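Local coordinates for uncharacterized protein (Bombyx mori, PDB 5AZ0) that probably reduces carbonyl compounds with a nicotinamide cofactor, as an aldo-keto reductase (AKR2E5) of the silkworm, at residues G21-S29 and D45-L54; A72-E80 and I339-G347. One frame throughout, in Å; residues are numbered along the deposited sequence.

Following the chain from the N terminus, G21-S29 carries strand 22-23 of the barrel and the turn after it. The next fifteen residues, 30-44, are not modelled; the chain reappears at D45 and enters helix 51-64, and interaction 1 closes this short excursion. Strand 68-70 follows, and A72-E80 leads from it into helix 78-90. Interaction 2 closes a far longer loop, with 258 residues between its segments, where the C-terminal tail I339-G347 returns to that early turn. The two contacts are in series, neither enclosing nor crossing the other, yet they touch: W25 packs on F74 and Y75, and D45 meets A340. Together they tie the first two strand-to-helix connections of the barrel to the tail.

Interaction 1. Residues G21-S29 and D45-L54; sequences GYGTWLGVS and DFDGTDIPKL. With ACT (acetate ion), chain F.
D47 N gives a nearly straight bond to G27 O at 3.2 Å (172° at the hydrogen), joining G21-S29 to D45-L54. Next to it V28 and F46 form a single beta bridge, their CA atoms 4.2 Å apart, and S29 N adds a weak, bent bond to D45 O; this end is poorly ordered. G27 has a positive phi of 99°, where a side chain would jam against the carbonyl O of L26.

Inward of the bridge the contact is apolar. The W25 and F46 rings lie nearly parallel but slid apart, so they barely overlap, and W25 CZ3 comes closest, 3.6 Å from F46 CD1. L26 points toward the other segment: its CD1 meets I51 CG1 at 3.5 Å, CD2 lies near L54 CD2, and CB rests by the F46 ring. With CG of Y22 anti to the backbone N (chi1 -177°), the phenol swings toward the helix start, where Y22 OH makes a short but weak bond to L54 O, 2.6 Å, and CE1 touches L54 CD1. Replacing Y22 by alanine removes the ring and its hydroxyl, which is likely to cost L54 O this partner and open a gap beside L54 CD1.

T24 N and W25 N each donate to a different oxygen of an acetate ion, probably from the crystallisation liquor. In related reductases this Gly-Thr-Trp turn borders the cofactor and active site. T24 OG1 is held by D70 and T71. Strand 22-23 sits between strands 68-70 and 273-274, closing the barrel, while Y22 also packs on A57, L58 and A61 of helix 51-64.

Interaction 2. Residues A72-E80 and I339-G347; sequences AHFYRVEPE and IAMRKWKNG
R76 and N346 bring the two backbones to 4.5 Å between CA atoms, and G347 N donates to R76 O at 3.1 Å. The C-terminal tail of this TIM-barrel enzyme thus lies against the connection that leads from strand 68-70 to helix 78-90. On that connection H73-Y75 form a 3-10 turn, and I339-M341 form another in the tail.

The side chains build an aromatic cluster of H73, F74 and W344 with R76 laid on it. W344 takes the crowded position, CG between the backbone N and carbonyl carbon (chi1 68°), which turns its indole toward the 3-10 turn. F74 presents its edge to one indole face, F74 CD1 coming to 3.7 Å from W344 CH2 with the planes at 83°. W344 in turn points the CZ2 edge over the face of H73. The R76 chain, bent at chi2, stacks its guanidinium on W344 on the same side as F74.

Two carbonyls then fix the rotation of that guanidinium. R76 NH2 binds A340 O at 2.9 Å in a practically straight bond (176°) that uses a lone pair in the carbonyl plane, and R76 NH1 binds F74 O at 2.8 Å. M341 curls round to the rim of the F74 ring, M341 CE 3.6 Å from F74 CZ, a Met-aromatic contact. W106 packs against both F74 and W344. W344 NE1 reaches H73 O and N346 OD1 only weakly. On the indole face opposite F74 sits a water that joins H73 NE2, at 2.8 Å, to W344 O and N346 ND2.

Interaction 1. Residues G21-S29 and D45-L54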
loop_
_atom_site.group_PDB
_atom_site.type_symbol
_atom_site.label_atom_id
_atom_site.label_comp_id
_atom_site.label_asym_id
_atom_site.label_seq_id
_atom_site.Cartn_x
_atom_site.Cartn_y
_atom_site.Cartn_z
ATOM N N GLY A 21 7.803 2.525 2.388
ATOM C CA GLY A 21 7.162 1.863 3.520
ATOM C C GLY A 21 7.404 0.357 3.523
ATOM O O GLY A 21 7.601 -0.252 2.455
ATOM N N TYR A 22 7.386 -0.229 4.729
ATOM C CA TYR A 22 7.602 -1.636 4.941
ATOM C C TYR A 22 6.271 -2.380 4.845
ATOM O O TYR A 22 5.404 -2.237 5.690
ATOM C CB TYR A 22 8.328 -1.858 6.328
ATOM C CG TYR A 22 8.680 -3.284 6.633
ATOM C CD1 TYR A 22 7.746 -4.161 7.178
ATOM C CD2 TYR A 22 9.951 -3.767 6.369
ATOM C CE1 TYR A 22 8.086 -5.493 7.451
ATOM C CE2 TYR A 22 10.287 -5.092 6.629
ATOM C CZ TYR A 22 9.381 -5.928 7.188
ATOM O OH TYR A 22 9.754 -7.232 7.356
ATOM N N GLY A 23 6.106 -3.188 3.812
ATOM C CA GLY A 23 4.916 -3.975 3.618
ATOM C C GLY A 23 4.787 -5.185 4.559
ATOM O O GLY A 23 5.781 -5.797 4.936
ATOM N N THR A 24 3.562 -5.502 4.953
ATOM C CA THR A 24 3.309 -6.535 5.946
ATOM C C THR A 24 2.297 -7.586 5.507
ATOM O O THR A 24 1.879 -8.418 6.329
ATOM C CB THR A 24 2.871 -5.929 7.279
ATOM O OG1 THR A 24 1.585 -5.317 7.187
ATOM C CG2 THR A 24 3.889 -4.947 7.806
ATOM N N TRP A 25 1.896 -7.559 4.234
ATOM C CA TRP A 25 0.983 -8.580 3.726
ATOM C C TRP A 25 1.719 -9.791 3.148
ATOM O O TRP A 25 2.485 -9.677 2.172
ATOM C CB TRP A 25 0.182 -7.990 2.604
ATOM C CG TRP A 25 -0.669 -8.929 1.855
ATOM C CD1 TRP A 25 -0.814 -8.961 0.466
ATOM C CD2 TRP A 25 -1.589 -9.885 2.377
ATOM N NE1 TRP A 25 -1.761 -9.881 0.123
ATOM C CE2 TRP A 25 -2.249 -10.481 1.258
ATOM C CE3 TRP A 25 -1.921 -10.312 3.664
ATOM C CZ2 TRP A 25 -3.232 -11.489 1.396
ATOM C CZ3 TRP A 25 -2.856 -11.342 3.804
ATOM C CH2 TRP A 25 -3.531 -11.905 2.665
ATOM N N LEU A 26 1.449 -10.940 3.710
ATOM C CA LEU A 26 2.194 -12.160 3.370
ATOM C C LEU A 26 1.620 -12.939 2.187
ATOM O O LEU A 26 2.322 -13.749 1.601
ATOM C CB LEU A 26 2.358 -13.058 4.612
ATOM C CG LEU A 26 3.370 -12.477 5.601
ATOM C CD1 LEU A 26 3.493 -13.384 6.801
ATOM C CD2 LEU A 26 4.747 -12.217 5.024
ATOM N N GLY A 27 0.389 -12.672 1.809
ATOM C CA GLY A 27 -0.207 -13.299 0.644
ATOM C C GLY A 27 -1.108 -14.478 0.997
ATOM O O GLY A 27 -1.098 -15.009 2.138
ATOM N N VAL A 28 -1.914 -14.845 -0.003
ATOM C CA VAL A 28 -2.871 -15.943 0.071
ATOM C C VAL A 28 -2.351 -16.926 -1.005
ATOM O O VAL A 28 -2.652 -16.769 -2.178
ATOM C CB VAL A 28 -4.363 -15.442 -0.084
ATOM C CG1 VAL A 28 -4.542 -14.396 -1.193
ATOM C CG2 VAL A 28 -5.348 -16.589 -0.280
ATOM N N SER A 29 -1.514 -17.892 -0.595
ATOM C CA SER A 29 -0.858 -18.864 -1.507
ATOM C C SER A 29 -1.242 -20.322 -1.204
ATOM O O SER A 29 -2.265 -20.819 -1.694
ATOM C CB SER A 29 0.673 -18.677 -1.477
ATOM O OG SER A 29 1.089 -17.880 -0.373
ATOM N N ASP A 45 -5.686 -20.966 2.666
ATOM C CA ASP A 45 -4.543 -20.516 1.893
ATOM C C ASP A 45 -3.836 -19.182 2.324
ATOM O O ASP A 45 -2.917 -18.788 1.609
ATOM C CB ASP A 45 -4.821 -20.561 0.337
ATOM C CG ASP A 45 -6.244 -20.118 -0.076
ATOM O OD1 ASP A 45 -7.018 -19.611 0.753
ATOM O OD2 ASP A 45 -6.592 -20.280 -1.266
ATOM N N PHE A 46 -4.179 -18.511 3.449
ATOM C CA PHE A 46 -3.280 -17.403 3.978
ATOM C C PHE A 46 -2.003 -18.028 4.483
ATOM O O PHE A 46 -2.064 -18.970 5.276
ATOM C CB PHE A 46 -3.854 -16.537 5.138
ATOM C CG PHE A 46 -2.780 -15.711 5.911
ATOM C CD1 PHE A 46 -2.225 -14.548 5.369
ATOM C CD2 PHE A 46 -2.326 -16.105 7.197
ATOM C CE1 PHE A 46 -1.251 -13.825 6.068
ATOM C CE2 PHE A 46 -1.342 -15.363 7.899
ATOM C CZ PHE A 46 -0.811 -14.219 7.329
ATOM N N ASP A 47 -0.854 -17.507 4.070
ATOM C CA ASP A 47 0.385 -18.140 4.483
ATOM C C ASP A 47 1.016 -17.476 5.681
ATOM O O ASP A 47 1.665 -16.448 5.516
ATOM C CB ASP A 47 1.427 -18.182 3.366
ATOM C CG ASP A 47 2.726 -18.835 3.859
ATOM O OD1 ASP A 47 2.622 -19.969 4.399
ATOM O OD2 ASP A 47 3.807 -18.188 3.822
ATOM N N GLY A 48 0.884 -18.082 6.867
ATOM C CA GLY A 48 1.555 -17.582 8.096
ATOM C C GLY A 48 3.022 -17.944 8.352
ATOM O O GLY A 48 3.647 -17.486 9.334
ATOM N N THR A 49 3.595 -18.766 7.479
ATOM C CA THR A 49 4.871 -19.427 7.782
ATOM C C THR A 49 6.034 -18.448 7.987
ATOM O O THR A 49 6.915 -18.675 8.836
ATOM C CB THR A 49 5.223 -20.413 6.660
ATOM O OG1 THR A 49 4.154 -21.350 6.552
ATOM C CG2 THR A 49 6.536 -21.142 6.952
ATOM N N ASP A 50 6.001 -17.359 7.205
ATOM C CA ASP A 50 7.037 -16.305 7.207
ATOM C C ASP A 50 6.877 -15.193 8.275
ATOM O O ASP A 50 7.704 -14.259 8.338
ATOM C CB ASP A 50 7.112 -15.683 5.805
ATOM C CG ASP A 50 7.615 -16.675 4.744
ATOM O OD1 ASP A 50 8.583 -17.401 5.011
ATOM O OD2 ASP A 50 7.036 -16.723 3.648
ATOM N N ILE A 51 5.892 -15.310 9.155
ATOM C CA ILE A 51 5.687 -14.255 10.151
ATOM C C ILE A 51 6.943 -13.911 10.898
ATOM O O ILE A 51 7.396 -12.736 10.886
ATOM C CB ILE A 51 4.465 -14.536 11.023
ATOM C CG1 ILE A 51 3.201 -14.333 10.199
ATOM C CG2 ILE A 51 4.470 -13.627 12.257
ATOM C CD1 ILE A 51 1.905 -14.780 10.884
ATOM N N PRO A 52 7.601 -14.928 11.483
ATOM C CA PRO A 52 8.788 -14.568 12.275
ATOM C C PRO A 52 9.814 -13.791 11.511
ATOM O O PRO A 52 10.523 -12.943 12.076
ATOM C CB PRO A 52 9.372 -15.952 12.701
ATOM C CG PRO A 52 8.269 -16.948 12.526
ATOM C CD PRO A 52 7.208 -16.355 11.611
ATOM N N LYS A 53 9.969 -14.130 10.226
ATOM C CA LYS A 53 10.984 -13.464 9.376
ATOM C C LYS A 53 10.545 -12.013 9.047
ATOM O O LYS A 53 11.377 -11.083 9.084
ATOM C CB LYS A 53 11.246 -14.258 8.096
ATOM C CG LYS A 53 11.321 -15.776 8.315
ATOM C CD LYS A 53 11.889 -16.511 7.114
ATOM C CE LYS A 53 13.405 -16.432 7.067
ATOM N NZ LYS A 53 13.874 -16.855 5.722
ATOM N N LEU A 54 9.238 -11.835 8.832
ATOM C CA LEU A 54 8.647 -10.486 8.615
ATOM C C LEU A 54 8.931 -9.584 9.789
ATOM O O LEU A 54 9.345 -8.426 9.616
ATOM C CB LEU A 54 7.126 -10.589 8.394
ATOM C CG LEU A 54 6.336 -9.287 8.162
ATOM C CD1 LEU A 54 6.696 -8.765 6.789
ATOM C CD2 LEU A 54 4.836 -9.536 8.235
HETATM C C ACT F . 1.667 -4.399 2.068
HETATM O O ACT F . 2.243 -5.481 1.837
HETATM O OXT ACT F . 1.649 -3.845 3.184
HETATM C CH3 ACT F . 0.969 -3.721 0.934
#

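Interaction 2. Residues A72-E80 and I339-G347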
loop_
_atom_site.group_PDB
_atom_site.type_symbol
_atom_site.label_atom_id
_atom_site.label_comp_id
_atom_site.label_asym_id
_atom_site.label_seq_id
_atom_site.Cartn_x
_atom_site.Cartn_y
_atom_site.Cartn_z
ATOM N N ALA A 72 -2.739 -3.763 7.722
ATOM C CA ALA A 72 -4.196 -3.805 7.523
ATOM C C ALA A 72 -4.860 -4.829 8.464
ATOM O O ALA A 72 -4.241 -5.770 8.776
ATOM C CB ALA A 72 -4.537 -4.148 6.066
ATOM N N HIS A 73 -6.124 -4.642 8.838
ATOM C CA HIS A 73 -6.875 -5.678 9.474
ATOM C C HIS A 73 -6.759 -7.006 8.735
ATOM O O HIS A 73 -6.362 -8.054 9.323
ATOM C CB HIS A 73 -8.316 -5.255 9.617
ATOM C CG HIS A 73 -9.183 -6.295 10.243
ATOM N ND1 HIS A 73 -10.557 -6.300 10.120
ATOM C CD2 HIS A 73 -8.863 -7.391 10.991
ATOM C CE1 HIS A 73 -11.050 -7.340 10.779
ATOM N NE2 HIS A 73 -10.032 -8.024 11.307
ATOM N N PHE A 74 -6.984 -6.950 7.422
ATOM C CA PHE A 74 -6.884 -8.153 6.594
ATOM C C PHE A 74 -5.565 -8.909 6.622
ATOM O O PHE A 74 -5.539 -10.039 6.231
ATOM C CB PHE A 74 -7.229 -7.800 5.137
ATOM C CG PHE A 74 -7.378 -8.990 4.233
ATOM C CD1 PHE A 74 -8.475 -9.824 4.364
ATOM C CD2 PHE A 74 -6.440 -9.251 3.210
ATOM C CE1 PHE A 74 -8.633 -10.949 3.516
ATOM C CE2 PHE A 74 -6.593 -10.362 2.352
ATOM C CZ PHE A 74 -7.688 -11.216 2.516
ATOM N N TYR A 75 -4.452 -8.278 6.965
ATOM C CA TYR A 75 -3.167 -8.948 6.905
ATOM C C TYR A 75 -2.833 -9.852 8.099
ATOM O O TYR A 75 -1.793 -10.502 8.094
ATOM C CB TYR A 75 -2.068 -7.945 6.698
ATOM C CG TYR A 75 -2.198 -7.030 5.464
ATOM C CD1 TYR A 75 -3.058 -7.309 4.394
ATOM C CD2 TYR A 75 -1.421 -5.898 5.395
ATOM C CE1 TYR A 75 -3.138 -6.455 3.296
ATOM C CE2 TYR A 75 -1.483 -5.043 4.309
ATOM C CZ TYR A 75 -2.324 -5.308 3.254
ATOM O OH TYR A 75 -2.340 -4.379 2.224
ATOM N N ARG A 76 -3.700 -9.858 9.104
ATOM C CA ARG A 76 -3.727 -10.829 10.195
ATOM C C ARG A 76 -2.692 -10.548 11.264
ATOM O O ARG A 76 -2.867 -10.994 12.343
ATOM C CB ARG A 76 -3.587 -12.327 9.745
ATOM C CG ARG A 76 -4.847 -12.956 9.132
ATOM C CD ARG A 76 -4.747 -13.067 7.647
ATOM N NE ARG A 76 -5.748 -13.963 7.091
ATOM C CZ ARG A 76 -6.570 -13.689 6.068
ATOM N NH1 ARG A 76 -6.574 -12.487 5.407
ATOM N NH2 ARG A 76 -7.412 -14.643 5.667
ATOM N N VAL A 77 -1.677 -9.767 10.972
ATOM C CA VAL A 77 -0.515 -9.653 11.798
ATOM C C VAL A 77 -0.455 -8.346 12.616
ATOM O O VAL A 77 0.604 -8.020 13.133
ATOM C CB VAL A 77 0.775 -9.810 10.932
ATOM C CG1 VAL A 77 0.832 -11.234 10.396
ATOM C CG2 VAL A 77 0.859 -8.785 9.764
ATOM N N GLU A 78 -1.547 -7.587 12.750
ATOM C CA GLU A 78 -1.451 -6.312 13.517
ATOM C C GLU A 78 -0.935 -6.521 14.952
ATOM O O GLU A 78 -0.085 -5.745 15.422
ATOM C CB GLU A 78 -2.797 -5.585 13.551
ATOM C CG GLU A 78 -3.239 -5.025 12.172
ATOM C CD GLU A 78 -4.690 -4.598 12.149
ATOM O OE1 GLU A 78 -5.510 -5.415 12.574
ATOM O OE2 GLU A 78 -5.028 -3.446 11.723
ATOM N N PRO A 79 -1.413 -7.576 15.664
ATOM C CA PRO A 79 -0.900 -7.772 17.076
ATOM C C PRO A 79 0.605 -7.929 17.096
ATOM O O PRO A 79 1.307 -7.234 17.817
ATOM C CB PRO A 79 -1.679 -9.025 17.550
ATOM C CG PRO A 79 -2.909 -9.023 16.674
ATOM C CD PRO A 79 -2.392 -8.622 15.328
ATOM N N GLU A 80 1.137 -8.714 16.175
ATOM C CA GLU A 80 2.588 -8.922 16.147
ATOM C C GLU A 80 3.355 -7.669 15.728
ATOM O O GLU A 80 4.464 -7.399 16.227
ATOM C CB GLU A 80 2.952 -10.068 15.209
ATOM C CG GLU A 80 2.438 -11.454 15.615
ATOM C CD GLU A 80 1.040 -11.827 15.058
ATOM O OE1 GLU A 80 0.109 -10.985 14.886
ATOM O OE2 GLU A 80 0.846 -13.016 14.803
ATOM N N ILE A 339 -12.991 -18.215 1.004
ATOM C CA ILE A 339 -13.262 -17.858 2.414
ATOM C C ILE A 339 -12.143 -16.961 3.047
ATOM O O ILE A 339 -12.463 -16.050 3.790
ATOM C CB ILE A 339 -13.576 -19.097 3.302
ATOM C CG1 ILE A 339 -14.243 -18.677 4.637
ATOM C CG2 ILE A 339 -12.316 -19.940 3.551
ATOM C CD1 ILE A 339 -15.298 -19.676 5.149
ATOM N N ALA A 340 -10.866 -17.212 2.728
ATOM C CA ALA A 340 -9.757 -16.401 3.197
ATOM C C ALA A 340 -9.818 -14.874 2.821
ATOM O O ALA A 340 -9.100 -14.079 3.416
ATOM C CB ALA A 340 -8.428 -16.985 2.738
ATOM N N MET A 341 -10.693 -14.492 1.884
ATOM C CA MET A 341 -10.927 -13.113 1.524
ATOM C C MET A 341 -12.143 -12.543 2.256
ATOM O O MET A 341 -12.574 -11.432 1.942
ATOM C CB MET A 341 -11.146 -13.023 0.011
ATOM C CG MET A 341 -10.121 -13.779 -0.835
ATOM S SD MET A 341 -8.446 -13.293 -0.563
ATOM C CE MET A 341 -8.547 -11.549 -0.947
ATOM N N ARG A 342 -12.704 -13.288 3.220
ATOM C CA ARG A 342 -13.954 -12.902 3.889
ATOM C C ARG A 342 -13.989 -13.067 5.436
ATOM O O ARG A 342 -14.649 -12.295 6.107
ATOM C CB ARG A 342 -15.113 -13.724 3.305
ATOM C CG ARG A 342 -15.610 -13.293 1.942
ATOM C CD ARG A 342 -16.785 -14.160 1.407
ATOM N NE ARG A 342 -16.535 -15.602 1.252
ATOM C CZ ARG A 342 -16.936 -16.603 2.075
ATOM N NH1 ARG A 342 -17.620 -16.403 3.210
ATOM N NH2 ARG A 342 -16.620 -17.869 1.765
ATOM N N LYS A 343 -13.371 -14.128 5.966
ATOM C CA LYS A 343 -13.457 -14.525 7.391
ATOM C C LYS A 343 -12.096 -15.002 7.800
ATOM O O LYS A 343 -11.516 -15.829 7.130
ATOM C CB LYS A 343 -14.446 -15.676 7.612
ATOM C CG LYS A 343 -15.900 -15.274 7.433
ATOM C CD LYS A 343 -16.881 -16.474 7.453
ATOM C CE LYS A 343 -18.252 -15.967 7.873
ATOM N NZ LYS A 343 -19.384 -16.807 7.471
ATOM N N TRP A 344 -11.577 -14.473 8.903
ATOM C CA TRP A 344 -10.256 -14.875 9.402
ATOM C C TRP A 344 -10.109 -14.451 10.897
ATOM O O TRP A 344 -10.883 -13.602 11.390
ATOM C CB TRP A 344 -9.137 -14.250 8.522
ATOM C CG TRP A 344 -9.054 -12.688 8.670
ATOM C CD1 TRP A 344 -8.242 -11.977 9.517
ATOM C CD2 TRP A 344 -9.843 -11.711 7.969
ATOM N NE1 TRP A 344 -8.471 -10.632 9.386
ATOM C CE2 TRP A 344 -9.459 -10.438 8.454
ATOM C CE3 TRP A 344 -10.819 -11.788 6.970
ATOM C CZ2 TRP A 344 -10.014 -9.262 7.980
ATOM C CZ3 TRP A 344 -11.390 -10.616 6.517
ATOM C CH2 TRP A 344 -10.977 -9.353 7.034
ATOM N N LYS A 345 -9.087 -14.993 11.565
ATOM C CA LYS A 345 -8.681 -14.570 12.908
ATOM C C LYS A 345 -7.329 -13.809 12.852
ATOM O O LYS A 345 -6.504 -14.074 11.969
ATOM C CB LYS A 345 -8.634 -15.797 13.889
ATOM C CG LYS A 345 -7.271 -16.513 14.054
ATOM C CD LYS A 345 -7.166 -17.346 15.344
ATOM C CE LYS A 345 -5.720 -17.734 15.686
ATOM N NZ LYS A 345 -4.911 -16.592 16.216
ATOM N N ASN A 346 -7.082 -12.939 13.844
ATOM C CA ASN A 346 -5.792 -12.164 13.962
ATOM C C ASN A 346 -4.843 -12.555 15.139
ATOM O O ASN A 346 -5.310 -12.732 16.262
ATOM C CB ASN A 346 -6.121 -10.653 14.036
ATOM C CG ASN A 346 -7.197 -10.267 13.048
ATOM O OD1 ASN A 346 -6.875 -9.914 11.918
ATOM N ND2 ASN A 346 -8.479 -10.376 13.435
ATOM N N GLY A 347 -3.526 -12.628 14.886
ATOM C CA GLY A 347 -2.562 -13.164 15.877
ATOM C C GLY A 347 -2.527 -14.691 15.890
ATOM O O GLY A 347 -1.827 -15.307 16.701
HETATM O O HOH W 1 -11.089 -10.531 12.038
HETATM O O HOH W 2 -4.522 -8.011 12.090
#